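Side-chain contacts in Lv-ranaspumin (Lv-RSN-1) (Leptodactylus vastus, PDB 4K82), which probably acts as a surfactant that helps form and stabilise the foam nest in which the frog lays its eggs: residues Ile36-Gln41 with Ala112-Thr117; Gly95-Leu100 with Thr108-Val113. All coordinates share one frame; numbering follows the deposited sequence. Where two conformers were deposited one is given.

Contact 1. Residues Ile36-Gln41 with Ala112-Thr117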
loop_
_atom_site.group_PDB
_atom_site.type_symbol
_atom_site.label_atom_id
_atom_site.label_comp_id
_atom_site.label_asym_id
_atom_site.label_seq_id
_atom_site.Cartn_x
_atom_site.Cartn_y
_atom_site.Cartn_z
ATOM N N ILE A 36 -5.803 -1.417 -0.629
ATOM C CA ILE A 36 -7.196 -1.101 -0.337
ATOM C C ILE A 36 -7.903 -2.222 0.413
ATOM O O ILE A 36 -8.530 -1.991 1.447
ATOM C CB ILE A 36 -7.935 -0.791 -1.629
ATOM C CG1 ILE A 36 -7.355 0.484 -2.231
ATOM C CG2 ILE A 36 -9.437 -0.622 -1.369
ATOM C CD1 ILE A 36 -7.788 0.715 -3.674
ATOM N N ILE A 37 -7.777 -3.439 -0.103
ATOM C CA ILE A 37 -8.406 -4.593 0.524
ATOM C C ILE A 37 -7.893 -4.806 1.951
ATOM O O ILE A 37 -8.661 -5.000 2.890
ATOM C CB ILE A 37 -8.173 -5.862 -0.319
ATOM C CG1 ILE A 37 -9.041 -5.802 -1.583
ATOM C CG2 ILE A 37 -8.544 -7.102 0.473
ATOM C CD1 ILE A 37 -8.538 -6.704 -2.702
ATOM N N CYS A 38 -6.590 -4.734 2.133
ATOM C CA CYS A 38 -6.060 -5.009 3.453
ATOM C C CYS A 38 -6.312 -3.861 4.428
ATOM O O CYS A 38 -6.475 -4.089 5.617
ATOM C CB CYS A 38 -4.594 -5.430 3.359
ATOM S SG CYS A 38 -4.464 -6.990 2.453
ATOM N N ALA A 39 -6.385 -2.631 3.924
ATOM C CA ALA A 39 -6.732 -1.508 4.782
ATOM C C ALA A 39 -8.149 -1.688 5.306
ATOM O O ALA A 39 -8.423 -1.521 6.493
ATOM C CB ALA A 39 -6.613 -0.192 4.021
ATOM N N TYR A 40 -9.064 -2.026 4.405
ATOM C CA TYR A 40 -10.430 -2.279 4.815
ATOM C C TYR A 40 -10.514 -3.403 5.849
ATOM O O TYR A 40 -11.195 -3.268 6.865
ATOM C CB TYR A 40 -11.316 -2.591 3.596
ATOM C CG TYR A 40 -12.769 -2.648 3.969
ATOM C CD1 TYR A 40 -13.315 -3.802 4.515
ATOM C CD2 TYR A 40 -13.586 -1.540 3.813
ATOM C CE1 TYR A 40 -14.647 -3.852 4.891
ATOM C CE2 TYR A 40 -14.920 -1.584 4.185
ATOM C CZ TYR A 40 -15.434 -2.745 4.730
ATOM O OH TYR A 40 -16.762 -2.811 5.111
ATOM N N GLN A 41 -9.805 -4.502 5.598
ATOM C CA GLN A 41 -9.912 -5.696 6.431
ATOM C C GLN A 41 -9.256 -5.532 7.793
ATOM O O GLN A 41 -9.669 -6.186 8.758
ATOM C CB GLN A 41 -9.289 -6.905 5.731
ATOM C CG GLN A 41 -10.084 -7.472 4.563
ATOM C CD GLN A 41 -9.317 -8.547 3.829
ATOM O OE1 GLN A 41 -8.076 -8.549 3.814
ATOM N NE2 GLN A 41 -10.035 -9.447 3.188
ATOM N N ALA A 112 2.612 -9.941 0.775
ATOM C CA ALA A 112 3.701 -9.075 1.214
ATOM C C ALA A 112 3.213 -7.637 1.330
ATOM O O ALA A 112 3.548 -6.929 2.275
ATOM C CB ALA A 112 4.882 -9.159 0.251
ATOM N N VAL A 113 2.420 -7.204 0.352
ATOM C CA VAL A 113 1.822 -5.866 0.397
ATOM C C VAL A 113 0.830 -5.753 1.558
ATOM O O VAL A 113 0.778 -4.738 2.259
ATOM C CB VAL A 113 1.111 -5.530 -0.927
ATOM C CG1 VAL A 113 0.348 -4.224 -0.803
ATOM C CG2 VAL A 113 2.120 -5.450 -2.074
ATOM N N CYS A 114 0.063 -6.814 1.775
ATOM C CA CYS A 114 -0.919 -6.836 2.844
ATOM C C CYS A 114 -0.245 -6.695 4.208
ATOM O O CYS A 114 -0.685 -5.916 5.057
ATOM C CB CYS A 114 -1.705 -8.143 2.773
ATOM S SG CYS A 114 -3.284 -8.128 3.630
ATOM N N ASP A 115 0.834 -7.443 4.410
ATOM C CA ASP A 115 1.579 -7.373 5.667
ATOM C C ASP A 115 2.149 -5.970 5.920
ATOM O O ASP A 115 2.063 -5.449 7.036
ATOM C CB ASP A 115 2.675 -8.442 5.717
ATOM C CG ASP A 115 2.107 -9.856 5.842
ATOM O OD1 ASP A 115 0.891 -10.001 6.114
ATOM O OD2 ASP A 115 2.880 -10.824 5.668
ATOM N N VAL A 116 2.705 -5.352 4.878
ATOM C CA VAL A 116 3.185 -3.984 4.985
ATOM C C VAL A 116 2.067 -3.011 5.327
ATOM O O VAL A 116 2.226 -2.134 6.181
ATOM C CB VAL A 116 3.890 -3.537 3.689
ATOM C CG1 VAL A 116 3.989 -2.017 3.627
ATOM C CG2 VAL A 116 5.263 -4.184 3.594
ATOM N N THR A 117 0.921 -3.179 4.670
ATOM C CA THR A 117 -0.211 -2.308 4.914
ATOM C C THR A 117 -0.660 -2.396 6.370
ATOM O O THR A 117 -0.980 -1.376 6.987
ATOM C CB THR A 117 -1.386 -2.629 3.946
ATOM O OG1 THR A 117 -0.955 -2.436 2.594
ATOM C CG2 THR A 117 -2.596 -1.737 4.215
#

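Contact 2. Residues Gly95-Leu100 with Thr108-Val113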
loop_
_atom_site.group_PDB
_atom_site.type_symbol
_atom_site.label_atom_id
_atom_site.label_comp_id
_atom_site.label_asym_id
_atom_site.label_seq_id
_atom_site.Cartn_x
_atom_site.Cartn_y
_atom_site.Cartn_z
ATOM N N GLY A 95 -15.751 -9.852 -1.942
ATOM C CA GLY A 95 -15.962 -10.349 -3.291
ATOM C C GLY A 95 -14.763 -10.136 -4.196
ATOM O O GLY A 95 -14.345 -11.033 -4.942
ATOM N N LEU A 96 -14.190 -8.940 -4.119
ATOM C CA LEU A 96 -13.038 -8.601 -4.927
ATOM C C LEU A 96 -11.853 -9.485 -4.549
ATOM O O LEU A 96 -11.146 -10.004 -5.418
ATOM C CB LEU A 96 -12.691 -7.119 -4.751
ATOM C CG LEU A 96 -11.525 -6.641 -5.597
ATOM C CD1 LEU A 96 -11.819 -6.949 -7.064
ATOM C CD2 LEU A 96 -11.325 -5.156 -5.377
ATOM N N TYR A 97 -11.645 -9.667 -3.248
ATOM C CA TYR A 97 -10.549 -10.498 -2.779
ATOM C C TYR A 97 -10.681 -11.930 -3.324
ATOM O O TYR A 97 -9.734 -12.471 -3.885
ATOM C CB TYR A 97 -10.501 -10.478 -1.249
ATOM C CG TYR A 97 -9.372 -11.282 -0.647
ATOM C CD1 TYR A 97 -8.074 -11.162 -1.121
ATOM C CD2 TYR A 97 -9.612 -12.161 0.395
ATOM C CE1 TYR A 97 -7.045 -11.898 -0.565
ATOM C CE2 TYR A 97 -8.592 -12.899 0.957
ATOM C CZ TYR A 97 -7.315 -12.761 0.476
ATOM O OH TYR A 97 -6.307 -13.504 1.047
ATOM N N LYS A 98 -11.859 -12.526 -3.162
ATOM C CA LYS A 98 -12.129 -13.862 -3.703
ATOM C C LYS A 98 -11.914 -13.911 -5.213
ATOM O O LYS A 98 -11.299 -14.851 -5.732
ATOM C CB LYS A 98 -13.552 -14.316 -3.358
ATOM C CG LYS A 98 -13.832 -14.432 -1.863
ATOM C CD LYS A 98 -15.252 -14.939 -1.605
ATOM C CE LYS A 98 -15.832 -14.402 -0.292
ATOM N NZ LYS A 98 -15.314 -15.088 0.933
ATOM N N LEU A 99 -12.407 -12.890 -5.910
ATOM C CA LEU A 99 -12.231 -12.806 -7.354
ATOM C C LEU A 99 -10.748 -12.793 -7.740
ATOM O O LEU A 99 -10.338 -13.479 -8.684
ATOM C CB LEU A 99 -12.939 -11.562 -7.915
ATOM C CG LEU A 99 -12.887 -11.385 -9.430
ATOM C CD1 LEU A 99 -13.497 -12.587 -10.133
ATOM C CD2 LEU A 99 -13.596 -10.099 -9.843
ATOM N N LEU A 100 -9.946 -12.008 -7.020
ATOM C CA LEU A 100 -8.527 -11.906 -7.329
ATOM C C LEU A 100 -7.861 -13.274 -7.222
ATOM O O LEU A 100 -7.050 -13.643 -8.063
ATOM C CB LEU A 100 -7.824 -10.884 -6.426
ATOM C CG LEU A 100 -8.151 -9.419 -6.719
ATOM C CD1 LEU A 100 -7.414 -8.504 -5.750
ATOM C CD2 LEU A 100 -7.791 -9.052 -8.163
ATOM N N THR A 108 2.051 -14.106 -3.405
ATOM C CA THR A 108 3.269 -13.724 -2.706
ATOM C C THR A 108 3.386 -12.203 -2.644
ATOM O O THR A 108 3.711 -11.636 -1.599
ATOM C CB THR A 108 4.520 -14.316 -3.369
ATOM O OG1 THR A 108 4.428 -15.747 -3.349
ATOM C CG2 THR A 108 5.768 -13.877 -2.619
ATOM N N VAL A 109 3.114 -11.546 -3.770
ATOM C CA VAL A 109 3.117 -10.090 -3.823
ATOM C C VAL A 109 1.954 -9.555 -3.000
ATOM O O VAL A 109 2.132 -8.671 -2.161
ATOM C CB VAL A 109 3.021 -9.569 -5.274
ATOM C CG1 VAL A 109 2.714 -8.077 -5.293
ATOM C CG2 VAL A 109 4.312 -9.855 -6.023
ATOM N N PHE A 110 0.765 -10.109 -3.224
ATOM C CA PHE A 110 -0.412 -9.677 -2.481
ATOM C C PHE A 110 -0.202 -9.730 -0.968
ATOM O O PHE A 110 -0.458 -8.756 -0.263
ATOM C CB PHE A 110 -1.636 -10.518 -2.856
ATOM C CG PHE A 110 -2.928 -9.963 -2.321
ATOM C CD1 PHE A 110 -3.327 -10.228 -1.021
ATOM C CD2 PHE A 110 -3.737 -9.163 -3.116
ATOM C CE1 PHE A 110 -4.506 -9.710 -0.517
ATOM C CE2 PHE A 110 -4.927 -8.649 -2.617
ATOM C CZ PHE A 110 -5.309 -8.923 -1.320
ATOM N N ASN A 111 0.273 -10.866 -0.473
ATOM C CA ASN A 111 0.446 -11.037 0.964
ATOM C C ASN A 111 1.542 -10.145 1.541
ATOM O O ASN A 111 1.407 -9.633 2.655
ATOM C CB ASN A 111 0.700 -12.508 1.310
ATOM C CG ASN A 111 -0.505 -13.385 1.026
ATOM O OD1 ASN A 111 -1.637 -12.899 0.982
ATOM N ND2 ASN A 111 -0.273 -14.681 0.829
ATOM N N ALA A 112 2.612 -9.941 0.775
ATOM C CA ALA A 112 3.701 -9.075 1.214
ATOM C C ALA A 112 3.213 -7.637 1.330
ATOM O O ALA A 112 3.548 -6.929 2.275
ATOM C CB ALA A 112 4.882 -9.159 0.251
ATOM N N VAL A 113 2.420 -7.204 0.352
ATOM C CA VAL A 113 1.822 -5.866 0.397
ATOM C C VAL A 113 0.830 -5.753 1.558
ATOM O O VAL A 113 0.778 -4.738 2.259
ATOM C CB VAL A 113 1.111 -5.530 -0.927
ATOM C CG1 VAL A 113 0.348 -4.224 -0.803
ATOM C CG2 VAL A 113 2.120 -5.450 -2.074
#

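Contact 1. Residues Ile36-Gln41 with Ala112-Thr117
Cys38 and Cys114 form an interhelical disulfide, tying helix 29-42 to helix 107-121 in this largely alpha-helical surfactant protein. The axes of the two short segments approach to 8.9 Å and cross at -44°, running roughly the same way along their lengths. The CB of Cys38 points at the other helix and lies 3.0 Å from Cys114 SG, a separation that follows from the S-S bond. One atom further, Cys38 SG is bonded to Cys114 SG at 2.0 Å; the C-S-S-C torsion of -106° is somewhat wider than the usual right angle. The two half-cystines reach the bridge differently: Cys38 SG sits beside its own backbone N, whereas Cys114 SG is anti to its N (chi1 -160°) and swings across from a CB that does not face the partner helix. Both cysteines were modelled in two conformers, so this geometry describes one of them. One turn beyond Cys114, Thr117 CG2 lies 3.9 Å from Ala39 N and also near Ala39 CB, while OG1 turns back to its own helix. Leu54 of helix 48-64 meets the Ala39 side chain as well. Val113 O accepts from both Thr117 N and Thr117 OG1, the hydroxyl standing 2.9 Å from that oxygen and above the carbonyl plane.

Contact 2. Residues Gly95-Leu100 with Thr108-Val113
The rings of Tyr97 and Phe110 lie at 27° to each other but are slid so far apart, with centroids separated by 5.2 Å, that they hardly overlap. Neither ring presents a clean face or edge: the CD1-CE1 side of Tyr97 meets the CE1-CZ end of Phe110 obliquely, closest at 3.4 Å between Tyr97 CE1 and Phe110 CE1. On the other side of Phe110 CZ, its CE2 is approached by Leu100 CD1 at 4.0 Å, the leucine crossing the phenylalanine side chain at about a right angle. Phe110 thus reaches into the gap between two consecutive helices, 89-102 and 107-121, joined by a short loop; the nearest CA atoms, those of Leu100 and Phe110, are 9.7 Å apart. Its CG is anti to the backbone N (chi1 -169°), which sends the ring out from its helix toward the other. Ala34 of helix 29-42 and Ile105 of the connecting loop also touch the Phe110 side chain, and Leu100 in turn packs on Ile37 and on Leu23 of helix 14-24. All the atoms meeting between the two segments are carbons, which implies cohesion by dispersion and exclusion of water, with little directional stacking between the poorly overlapped rings.

Overall arrangement
Contacts 1 and 2 have centres about 9 Å apart and share helix 107-121, with Ala112 and Val113 common to both. Along the chain helix 29-42 comes first, then helix 89-102, then the shared helix, so contact 1 joins segments 71 residues apart and contact 2 neighbours across a short loop. The two meet directly: Cys38 SG lies 4.0 Å from Phe110 CE1, and Ile37 CD1 is 3.7 Å from Leu100 CD1. The disulfide therefore borders the aromatic pair where helices 29-42, 89-102 and 107-121 meet. Helix 196-212 touches the shared helix through Val116 and Val113, bringing the C-terminal end of the chain against the shared helix.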